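Local atomic coordinates of SCO1 protein (Saccharomyces cerevisiae, PDB entry 2B7K), a protein that is required for accumulation of cytochrome c oxidase subunits 1 and 2 and is thought to act in mitochondrial copper transport or in inserting copper into the oxidase. Residues 44-50 with 80-86; 54-60 with 142-148; 64-69 with 104-108. One frame throughout, in Å; residues are numbered along the deposited sequence. Where two conformers were deposited one is given.

Contact 1 (44-50 with 80-86)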
loop_
_atom_site.group_PDB
_atom_site.type_symbol
_atom_site.label_atom_id
_atom_site.label_comp_id
_atom_site.label_asym_id
_atom_site.label_seq_id
_atom_site.Cartn_x
_atom_site.Cartn_y
_atom_site.Cartn_z
ATOM N N SER A 44 1.319 1.816 7.899
ATOM C CA SER A 44 1.547 1.716 6.471
ATOM C C SER A 44 0.254 1.337 5.780
ATOM O O SER A 44 -0.595 0.673 6.361
ATOM C CB SER A 44 2.612 0.649 6.188
ATOM O OG SER A 44 3.824 0.935 6.875
ATOM N N ILE A 45 0.101 1.779 4.539
ATOM C CA ILE A 45 -1.077 1.428 3.772
ATOM C C ILE A 45 -0.542 0.877 2.451
ATOM O O ILE A 45 0.184 1.551 1.721
ATOM C CB ILE A 45 -2.019 2.647 3.583
ATOM C CG1 ILE A 45 -3.297 2.184 2.881
ATOM C CG2 ILE A 45 -1.306 3.773 2.829
ATOM C CD1 ILE A 45 -4.482 3.136 3.045
ATOM N N ILE A 46 -0.882 -0.374 2.180
ATOM C CA ILE A 46 -0.401 -1.073 0.999
ATOM C C ILE A 46 -1.457 -1.319 -0.063
ATOM O O ILE A 46 -2.585 -1.704 0.240
ATOM C CB ILE A 46 0.194 -2.432 1.406
ATOM C CG1 ILE A 46 1.286 -2.212 2.456
ATOM C CG2 ILE A 46 0.744 -3.157 0.184
ATOM C CD1 ILE A 46 1.780 -3.496 3.097
ATOM N N TYR A 47 -1.077 -1.094 -1.313
ATOM C CA TYR A 47 -1.987 -1.328 -2.426
ATOM C C TYR A 47 -1.254 -2.151 -3.470
ATOM O O TYR A 47 -0.148 -1.799 -3.873
ATOM C CB TYR A 47 -2.445 -0.007 -3.055
ATOM C CG TYR A 47 -3.341 -0.210 -4.262
ATOM C CD1 TYR A 47 -4.616 -0.758 -4.123
ATOM C CD2 TYR A 47 -2.894 0.096 -5.546
ATOM C CE1 TYR A 47 -5.426 -1.002 -5.238
ATOM C CE2 TYR A 47 -3.689 -0.145 -6.668
ATOM C CZ TYR A 47 -4.952 -0.697 -6.507
ATOM O OH TYR A 47 -5.728 -0.963 -7.621
ATOM N N PHE A 48 -1.875 -3.249 -3.891
ATOM C CA PHE A 48 -1.307 -4.127 -4.909
ATOM C C PHE A 48 -1.973 -3.800 -6.250
ATOM O O PHE A 48 -3.193 -3.693 -6.328
ATOM C CB PHE A 48 -1.587 -5.600 -4.567
ATOM C CG PHE A 48 -0.726 -6.151 -3.471
ATOM C CD1 PHE A 48 0.426 -6.876 -3.770
ATOM C CD2 PHE A 48 -1.067 -5.956 -2.138
ATOM C CE1 PHE A 48 1.231 -7.403 -2.756
ATOM C CE2 PHE A 48 -0.270 -6.476 -1.110
ATOM C CZ PHE A 48 0.883 -7.202 -1.423
ATOM N N GLY A 49 -1.170 -3.623 -7.293
ATOM C CA GLY A 49 -1.708 -3.335 -8.615
ATOM C C GLY A 49 -0.582 -3.419 -9.630
ATOM O O GLY A 49 0.438 -4.046 -9.355
ATOM N N PHE A 50 -0.756 -2.818 -10.801
ATOM C CA PHE A 50 0.307 -2.817 -11.809
ATOM C C PHE A 50 0.150 -1.610 -12.724
ATOM O O PHE A 50 -0.961 -1.131 -12.938
ATOM C CB PHE A 50 0.358 -4.147 -12.591
ATOM C CG PHE A 50 -0.909 -4.495 -13.329
ATOM C CD1 PHE A 50 -0.939 -4.476 -14.721
ATOM C CD2 PHE A 50 -2.049 -4.886 -12.640
ATOM C CE1 PHE A 50 -2.095 -4.846 -15.419
ATOM C CE2 PHE A 50 -3.207 -5.257 -13.323
ATOM C CZ PHE A 50 -3.231 -5.238 -14.715
ATOM N N GLN A 80 2.713 5.540 5.663
ATOM C CA GLN A 80 3.767 5.061 4.772
ATOM C C GLN A 80 3.008 4.347 3.657
ATOM O O GLN A 80 2.676 3.169 3.783
ATOM C CB GLN A 80 4.692 4.054 5.474
ATOM C CG GLN A 80 5.657 3.371 4.492
ATOM C CD GLN A 80 6.743 2.554 5.169
ATOM O OE1 GLN A 80 7.933 2.794 4.950
ATOM N NE2 GLN A 80 6.343 1.582 5.983
ATOM N N PRO A 81 2.703 5.057 2.561
ATOM C CA PRO A 81 1.972 4.457 1.441
ATOM C C PRO A 81 2.889 3.663 0.532
ATOM O O PRO A 81 3.937 4.155 0.101
ATOM C CB PRO A 81 1.349 5.665 0.750
ATOM C CG PRO A 81 2.374 6.722 0.956
ATOM C CD PRO A 81 2.889 6.506 2.361
ATOM N N LEU A 82 2.484 2.431 0.238
ATOM C CA LEU A 82 3.285 1.543 -0.594
ATOM C C LEU A 82 2.474 0.967 -1.742
ATOM O O LEU A 82 1.360 0.486 -1.538
ATOM C CB LEU A 82 3.827 0.386 0.257
ATOM C CG LEU A 82 4.634 0.801 1.491
ATOM C CD1 LEU A 82 4.879 -0.408 2.390
ATOM C CD2 LEU A 82 5.949 1.419 1.038
ATOM N N PHE A 83 3.035 1.038 -2.946
ATOM C CA PHE A 83 2.401 0.478 -4.135
ATOM C C PHE A 83 3.240 -0.730 -4.532
ATOM O O PHE A 83 4.384 -0.585 -4.949
ATOM C CB PHE A 83 2.395 1.485 -5.284
ATOM C CG PHE A 83 1.811 0.939 -6.567
ATOM C CD1 PHE A 83 2.581 0.870 -7.722
ATOM C CD2 PHE A 83 0.491 0.500 -6.616
ATOM C CE1 PHE A 83 2.039 0.369 -8.920
ATOM C CE2 PHE A 83 -0.061 -0.000 -7.802
ATOM C CZ PHE A 83 0.712 -0.066 -8.954
ATOM N N ILE A 84 2.680 -1.923 -4.384
ATOM C CA ILE A 84 3.417 -3.130 -4.734
ATOM C C ILE A 84 2.891 -3.681 -6.048
ATOM O O ILE A 84 1.698 -3.957 -6.183
ATOM C CB ILE A 84 3.279 -4.214 -3.643
ATOM C CG1 ILE A 84 3.765 -3.662 -2.298
ATOM C CG2 ILE A 84 4.111 -5.437 -4.023
ATOM C CD1 ILE A 84 3.748 -4.684 -1.171
ATOM N N THR A 85 3.781 -3.849 -7.019
ATOM C CA THR A 85 3.357 -4.365 -8.311
ATOM C C THR A 85 3.169 -5.874 -8.279
ATOM O O THR A 85 3.837 -6.582 -7.519
ATOM C CB THR A 85 4.372 -4.032 -9.429
ATOM O OG1 THR A 85 3.850 -4.472 -10.696
ATOM C CG2 THR A 85 5.708 -4.733 -9.170
ATOM N N CYS A 86 2.182 -6.301 -9.086
ATOM C CA CYS A 86 1.912 -7.721 -9.277
ATOM C C CYS A 86 2.379 -8.186 -10.651
ATOM O O CYS A 86 2.097 -9.275 -11.072
ATOM C CB CYS A 86 0.415 -8.003 -9.116
ATOM S SG CYS A 86 -0.228 -7.700 -7.455
#

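Contact 2 (54-60 with 142-148)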
loop_
_atom_site.group_PDB
_atom_site.type_symbol
_atom_site.label_atom_id
_atom_site.label_comp_id
_atom_site.label_asym_id
_atom_site.label_seq_id
_atom_site.Cartn_x
_atom_site.Cartn_y
_atom_site.Cartn_z
ATOM N N PRO A 54 -5.829 -0.867 -16.434
ATOM C CA PRO A 54 -6.718 0.183 -16.928
ATOM C C PRO A 54 -7.835 0.532 -15.941
ATOM O O PRO A 54 -8.513 -0.352 -15.417
ATOM C CB PRO A 54 -7.259 -0.420 -18.217
ATOM C CG PRO A 54 -7.423 -1.857 -17.834
ATOM C CD PRO A 54 -6.146 -2.165 -17.061
ATOM N N ASP A 55 -8.002 1.826 -15.683
ATOM C CA ASP A 55 -9.055 2.325 -14.802
ATOM C C ASP A 55 -8.928 2.065 -13.298
ATOM O O ASP A 55 -8.726 2.998 -12.520
ATOM C CB ASP A 55 -10.407 1.796 -15.290
ATOM C CG ASP A 55 -10.675 2.140 -16.745
ATOM O OD1 ASP A 55 -11.644 1.596 -17.314
ATOM O OD2 ASP A 55 -9.921 2.955 -17.317
ATOM N N ILE A 56 -9.062 0.806 -12.887
ATOM C CA ILE A 56 -9.000 0.449 -11.471
ATOM C C ILE A 56 -7.797 0.997 -10.698
ATOM O O ILE A 56 -7.967 1.766 -9.745
ATOM C CB ILE A 56 -9.060 -1.089 -11.283
ATOM C CG1 ILE A 56 -10.454 -1.610 -11.648
ATOM C CG2 ILE A 56 -8.750 -1.456 -9.839
ATOM C CD1 ILE A 56 -10.859 -1.377 -13.093
ATOM N N CYS A 57 -6.689 0.664 -11.044
ATOM C CA CYS A 57 -5.507 1.043 -10.279
ATOM C C CYS A 57 -5.307 2.554 -10.297
ATOM O O CYS A 57 -5.020 3.155 -9.222
ATOM C CB CYS A 57 -4.264 0.348 -10.843
ATOM S SG CYS A 57 -4.277 -1.453 -10.681
ATOM N N PRO A 58 -5.386 3.283 -11.448
ATOM C CA PRO A 58 -5.290 4.748 -11.422
ATOM C C PRO A 58 -6.336 5.382 -10.506
ATOM O O PRO A 58 -6.033 6.313 -9.758
ATOM C CB PRO A 58 -5.499 5.132 -12.884
ATOM C CG PRO A 58 -4.927 3.958 -13.619
ATOM C CD PRO A 58 -5.476 2.792 -12.836
ATOM N N ASP A 59 -7.568 4.878 -10.569
ATOM C CA ASP A 59 -8.642 5.408 -9.732
ATOM C C ASP A 59 -8.353 5.191 -8.243
ATOM O O ASP A 59 -8.634 6.062 -7.416
ATOM C CB ASP A 59 -9.983 4.755 -10.080
ATOM C CG ASP A 59 -10.479 5.128 -11.467
ATOM O OD1 ASP A 59 -10.309 6.298 -11.876
ATOM O OD2 ASP A 59 -11.057 4.252 -12.140
ATOM N N GLU A 60 -7.800 4.029 -7.905
ATOM C CA GLU A 60 -7.482 3.721 -6.511
ATOM C C GLU A 60 -6.343 4.597 -6.001
ATOM O O GLU A 60 -6.390 5.102 -4.880
ATOM C CB GLU A 60 -7.089 2.248 -6.362
ATOM C CG GLU A 60 -8.218 1.262 -6.604
ATOM C CD GLU A 60 -9.255 1.260 -5.494
ATOM O OE1 GLU A 60 -9.978 2.267 -5.336
ATOM O OE2 GLU A 60 -9.344 0.242 -4.773
ATOM N N VAL A 142 -6.734 -7.275 -12.446
ATOM C CA VAL A 142 -7.490 -6.033 -12.281
ATOM C C VAL A 142 -8.650 -6.165 -11.291
ATOM O O VAL A 142 -8.864 -5.287 -10.455
ATOM C CB VAL A 142 -8.046 -5.525 -13.638
ATOM C CG1 VAL A 142 -9.000 -4.364 -13.416
ATOM C CG2 VAL A 142 -6.904 -5.115 -14.549
ATOM N N ASP A 143 -9.389 -7.266 -11.392
ATOM C CA ASP A 143 -10.533 -7.518 -10.522
ATOM C C ASP A 143 -10.169 -7.712 -9.049
ATOM O O ASP A 143 -11.024 -7.567 -8.179
ATOM C CB ASP A 143 -11.297 -8.751 -11.013
ATOM C CG ASP A 143 -11.917 -8.551 -12.387
ATOM O OD1 ASP A 143 -12.503 -9.521 -12.917
ATOM O OD2 ASP A 143 -11.822 -7.432 -12.936
ATOM N N HIS A 144 -8.911 -8.046 -8.769
ATOM C CA HIS A 144 -8.487 -8.264 -7.390
ATOM C C HIS A 144 -7.537 -7.211 -6.821
ATOM O O HIS A 144 -7.066 -7.341 -5.691
ATOM C CB HIS A 144 -7.883 -9.665 -7.244
ATOM C CG HIS A 144 -8.891 -10.767 -7.378
ATOM N ND1 HIS A 144 -9.447 -11.126 -8.587
ATOM C CD2 HIS A 144 -9.477 -11.556 -6.447
ATOM C CE1 HIS A 144 -10.332 -12.088 -8.395
ATOM N NE2 HIS A 144 -10.370 -12.367 -7.106
ATOM N N SER A 145 -7.251 -6.172 -7.602
ATOM C CA SER A 145 -6.391 -5.079 -7.137
ATOM C C SER A 145 -7.376 -4.050 -6.598
ATOM O O SER A 145 -7.422 -2.910 -7.069
ATOM C CB SER A 145 -5.600 -4.473 -8.303
ATOM O OG SER A 145 -4.753 -5.438 -8.904
ATOM N N ILE A 146 -8.158 -4.460 -5.601
ATOM C CA ILE A 146 -9.186 -3.595 -5.051
ATOM C C ILE A 146 -9.126 -3.226 -3.568
ATOM O O ILE A 146 -9.937 -2.423 -3.117
ATOM C CB ILE A 146 -10.581 -4.195 -5.333
ATOM C CG1 ILE A 146 -10.654 -5.615 -4.760
ATOM C CG2 ILE A 146 -10.846 -4.207 -6.831
ATOM C CD1 ILE A 146 -11.981 -6.310 -4.973
ATOM N N PHE A 147 -8.204 -3.798 -2.799
ATOM C CA PHE A 147 -8.130 -3.439 -1.374
ATOM C C PHE A 147 -6.873 -2.673 -1.004
ATOM O O PHE A 147 -5.840 -2.813 -1.654
ATOM C CB PHE A 147 -8.133 -4.675 -0.461
ATOM C CG PHE A 147 -9.404 -5.457 -0.480
ATOM C CD1 PHE A 147 -9.506 -6.618 -1.236
ATOM C CD2 PHE A 147 -10.495 -5.048 0.281
ATOM C CE1 PHE A 147 -10.682 -7.369 -1.236
ATOM C CE2 PHE A 147 -11.676 -5.790 0.288
ATOM C CZ PHE A 147 -11.770 -6.952 -0.470
ATOM N N PHE A 148 -6.986 -1.862 0.047
ATOM C CA PHE A 148 -5.841 -1.153 0.606
ATOM C C PHE A 148 -5.657 -1.902 1.928
ATOM O O PHE A 148 -6.637 -2.173 2.628
ATOM C CB PHE A 148 -6.147 0.320 0.894
ATOM C CG PHE A 148 -6.231 1.177 -0.335
ATOM C CD1 PHE A 148 -7.465 1.521 -0.872
ATOM C CD2 PHE A 148 -5.074 1.650 -0.949
ATOM C CE1 PHE A 148 -7.548 2.334 -2.008
ATOM C CE2 PHE A 148 -5.146 2.459 -2.082
ATOM C CZ PHE A 148 -6.388 2.801 -2.610
#

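Contact 3 (64-69 with 104-108)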
loop_
_atom_site.group_PDB
_atom_site.type_symbol
_atom_site.label_atom_id
_atom_site.label_comp_id
_atom_site.label_asym_id
_atom_site.label_seq_id
_atom_site.Cartn_x
_atom_site.Cartn_y
_atom_site.Cartn_z
ATOM N N LEU A 64 -6.281 7.293 -2.983
ATOM C CA LEU A 64 -5.271 7.237 -1.928
ATOM C C LEU A 64 -4.615 8.610 -1.731
ATOM O O LEU A 64 -4.351 9.026 -0.603
ATOM C CB LEU A 64 -4.205 6.183 -2.262
ATOM C CG LEU A 64 -3.017 6.064 -1.296
ATOM C CD1 LEU A 64 -3.529 5.680 0.092
ATOM C CD2 LEU A 64 -2.020 5.024 -1.809
ATOM N N GLY A 65 -4.354 9.312 -2.829
ATOM C CA GLY A 65 -3.745 10.626 -2.729
ATOM C C GLY A 65 -4.648 11.589 -1.976
ATOM O O GLY A 65 -4.178 12.420 -1.190
ATOM N N LEU A 66 -5.949 11.480 -2.211
ATOM C CA LEU A 66 -6.905 12.346 -1.523
ATOM C C LEU A 66 -6.866 12.034 -0.033
ATOM O O LEU A 66 -6.865 12.941 0.800
ATOM C CB LEU A 66 -8.318 12.121 -2.058
ATOM C CG LEU A 66 -8.589 12.561 -3.500
ATOM C CD1 LEU A 66 -10.047 12.312 -3.825
ATOM C CD2 LEU A 66 -8.255 14.040 -3.666
ATOM N N TRP A 67 -6.837 10.744 0.292
ATOM C CA TRP A 67 -6.781 10.312 1.688
ATOM C C TRP A 67 -5.530 10.839 2.385
ATOM O O TRP A 67 -5.607 11.414 3.474
ATOM C CB TRP A 67 -6.771 8.781 1.789
ATOM C CG TRP A 67 -8.077 8.091 1.487
ATOM C CD1 TRP A 67 -9.304 8.666 1.342
ATOM C CD2 TRP A 67 -8.269 6.683 1.322
ATOM N NE1 TRP A 67 -10.258 7.698 1.094
ATOM C CE2 TRP A 67 -9.647 6.471 1.079
ATOM C CE3 TRP A 67 -7.409 5.574 1.361
ATOM C CZ2 TRP A 67 -10.188 5.196 0.870
ATOM C CZ3 TRP A 67 -7.944 4.303 1.154
ATOM C CH2 TRP A 67 -9.323 4.127 0.912
ATOM N N LEU A 68 -4.372 10.618 1.772
ATOM C CA LEU A 68 -3.111 11.069 2.353
ATOM C C LEU A 68 -3.094 12.561 2.663
ATOM O O LEU A 68 -2.685 12.970 3.753
ATOM C CB LEU A 68 -1.951 10.726 1.423
ATOM C CG LEU A 68 -1.724 9.221 1.243
ATOM C CD1 LEU A 68 -0.662 8.982 0.176
ATOM C CD2 LEU A 68 -1.302 8.603 2.567
ATOM N N ASN A 69 -3.540 13.374 1.713
ATOM C CA ASN A 69 -3.558 14.818 1.925
ATOM C C ASN A 69 -4.545 15.249 3.006
ATOM O O ASN A 69 -4.265 16.168 3.770
ATOM C CB ASN A 69 -3.856 15.536 0.611
ATOM C CG ASN A 69 -2.623 15.673 -0.261
ATOM O OD1 ASN A 69 -2.717 15.969 -1.451
ATOM N ND2 ASN A 69 -1.453 15.467 0.335
ATOM N N HIS A 104 0.327 10.933 -5.847
ATOM C CA HIS A 104 0.872 11.517 -4.627
ATOM C C HIS A 104 2.340 11.116 -4.479
ATOM O O HIS A 104 2.686 9.930 -4.543
ATOM C CB HIS A 104 0.048 11.065 -3.415
ATOM C CG HIS A 104 0.242 11.914 -2.196
ATOM N ND1 HIS A 104 1.402 11.900 -1.452
ATOM C CD2 HIS A 104 -0.588 12.790 -1.581
ATOM C CE1 HIS A 104 1.278 12.727 -0.430
ATOM N NE2 HIS A 104 0.079 13.279 -0.483
ATOM N N PRO A 105 3.223 12.107 -4.281
ATOM C CA PRO A 105 4.672 11.924 -4.128
ATOM C C PRO A 105 5.130 11.013 -2.990
ATOM O O PRO A 105 6.246 10.507 -3.024
ATOM C CB PRO A 105 5.188 13.353 -3.938
ATOM C CG PRO A 105 4.129 14.204 -4.596
ATOM C CD PRO A 105 2.867 13.530 -4.151
ATOM N N SER A 106 4.285 10.819 -1.981
ATOM C CA SER A 106 4.647 9.977 -0.843
ATOM C C SER A 106 4.547 8.485 -1.137
ATOM O O SER A 106 5.134 7.663 -0.428
ATOM C CB SER A 106 3.771 10.303 0.368
ATOM O OG SER A 106 4.136 11.549 0.930
ATOM N N ILE A 107 3.800 8.139 -2.176
ATOM C CA ILE A 107 3.630 6.738 -2.538
ATOM C C ILE A 107 4.953 6.149 -3.020
ATOM O O ILE A 107 5.604 6.687 -3.915
ATOM C CB ILE A 107 2.553 6.579 -3.633
ATOM C CG1 ILE A 107 1.216 7.149 -3.137
ATOM C CG2 ILE A 107 2.383 5.103 -3.984
ATOM C CD1 ILE A 107 0.160 7.282 -4.231
ATOM N N LEU A 108 5.361 5.050 -2.403
ATOM C CA LEU A 108 6.615 4.408 -2.784
ATOM C C LEU A 108 6.326 3.106 -3.496
ATOM O O LEU A 108 5.641 2.233 -2.952
ATOM C CB LEU A 108 7.466 4.135 -1.546
ATOM C CG LEU A 108 8.842 3.497 -1.770
ATOM C CD1 LEU A 108 9.746 4.449 -2.545
ATOM C CD2 LEU A 108 9.456 3.152 -0.419
#

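Contact 1 (44-50 with 80-86)
Six backbone hydrogen bonds zip strands 44-49 and 80-85 together in parallel, their directions only 15° apart. Ile45, Tyr47 and Gly49 supply both donors and acceptors: Ile45 N reaches Gln80 O at 3.0 Å, Tyr47 N reaches Leu82 O at 2.9 Å, and the last bond runs from Cys86 N to Gly49 O at 2.9 Å. Between them, CA-H...O contacts such as Phe48 CA to Ile84 O (3.3 Å) close the gaps. One side-chain hydrogen bond joins the strands at their start, Gln80 NE2 to Ser44 OG at 2.7 Å; that amide also bonds to Asn38 O.

Apolar packing fills both faces. On the face of Ile46 and Phe48, Ile46 CG2 lies 3.6 Å from Ile84 CD1, Ile84 CB sits over the Phe48 ring in a CH-pi contact, and Cys86 SG comes up at that ring's edge. On the other, Tyr47 and Phe83 meet rim to rim, CD2 to CD2 at 3.6 Å; Tyr47 also packs against helix 56-75, and its OH bonds to Ser145 O. A CB on Gly49 would crowd Phe83 and clash with Tyr47. With six backbone hydrogen bonds and mostly apolar side chains on both faces, this is the buried centre of a thioredoxin-like sheet.

Contact 2 (54-60 with 142-148)
Ile56, in the first turn of helix 56-75, lies against Val142, with Ile56 CD1 3.5 Å from Val142 CG1, while its CG2 rests 3.4 Å from Ser145 O. Pro54 extends this apolar patch, its CD 3.9 Å from Val142 CG2. Deeper in, Cys57 SG stands 4.1 Å from Ser145 CB. One turn along the helix, Glu60 O meets the edge of the Phe148 ring, 3.2 Å from CZ. No hydrogen bond crosses between the segments, so the contact rests on packing; Tyr47, beneath both, ties the loop down by bonding through its hydroxyl to Ser145 O. Residues 142-145 form a type I turn, and Ser145 centres an inverse gamma turn. His144 points away from the helix, and its side chain makes no contact with residues 54-60. Cys53, Cys57 and His144 are the probable copper ligands, as in related Sco proteins, so this is probably the metal site of the Sco family, built at the N-terminus of a helix in a thioredoxin-like fold, with the histidine here turned outward.

Contact 3 (64-69 with 104-108)
Leu64 starts the contact from the inner side of helix 56-75, its CD2 4.0 Å from Ile107 CD1; it also packs on Ile45 of the sheet. At Gly65 the helix backbone makes its nearest approach to the loop, CA to CA with His104 at 5.1 Å, and Gly65 O lies 3.6 Å from His104 CD2. One turn after Leu64, the CA-to-CB bond of Leu68 points toward the loop. Leu68 CD1 sits over the face of the His104 imidazole, 4.0 Å from the ring centroid in a CH-pi contact, and is also 4.2 Å from Ile107 CG1. Asn69 ends the run at the surface: Asn69 ND2 comes within 2.8 Å of His104 NE2, but the angle is too poor for a hydrogen bond. The imidazole is instead held from its own side, by Ser106 N donating to His104 ND1 at 3.1 Å, within the type I turn from His104 to Ile107. That turn ends the loop between helix 93-100 and strand 108-111. Helix 56-75 runs along one face of the sheet, roughly antiparallel to strand 44-49, and the turn packs against the helix side bearing Leu64 and Leu68, where Leu68 and Ser106 touch Pro81 and Ile107 packs on Phe83.

The centre of contact 1 lies about 3 Å from the centre of the chain; the centres of contacts 2 and 3 are each about 11 Å from that of contact 1 and about 15 Å apart. Strand 44-49, helix 56-75 and strand 80-85 form a beta-alpha-beta unit: contact 1 pairs its strands, contacts 2 and 3 use the start and middle of its helix. Along the chain contact 3 nests within the loop closed by contact 2, and both cross contact 1. Tyr47 touches Ser145, Pro81 and Phe83 touch Leu108, and Trp67 touches Phe148. The probable copper site stands at one end of a helix packed along central strands, in the thioredoxin-like domain of this membrane-bound mitochondrial protein.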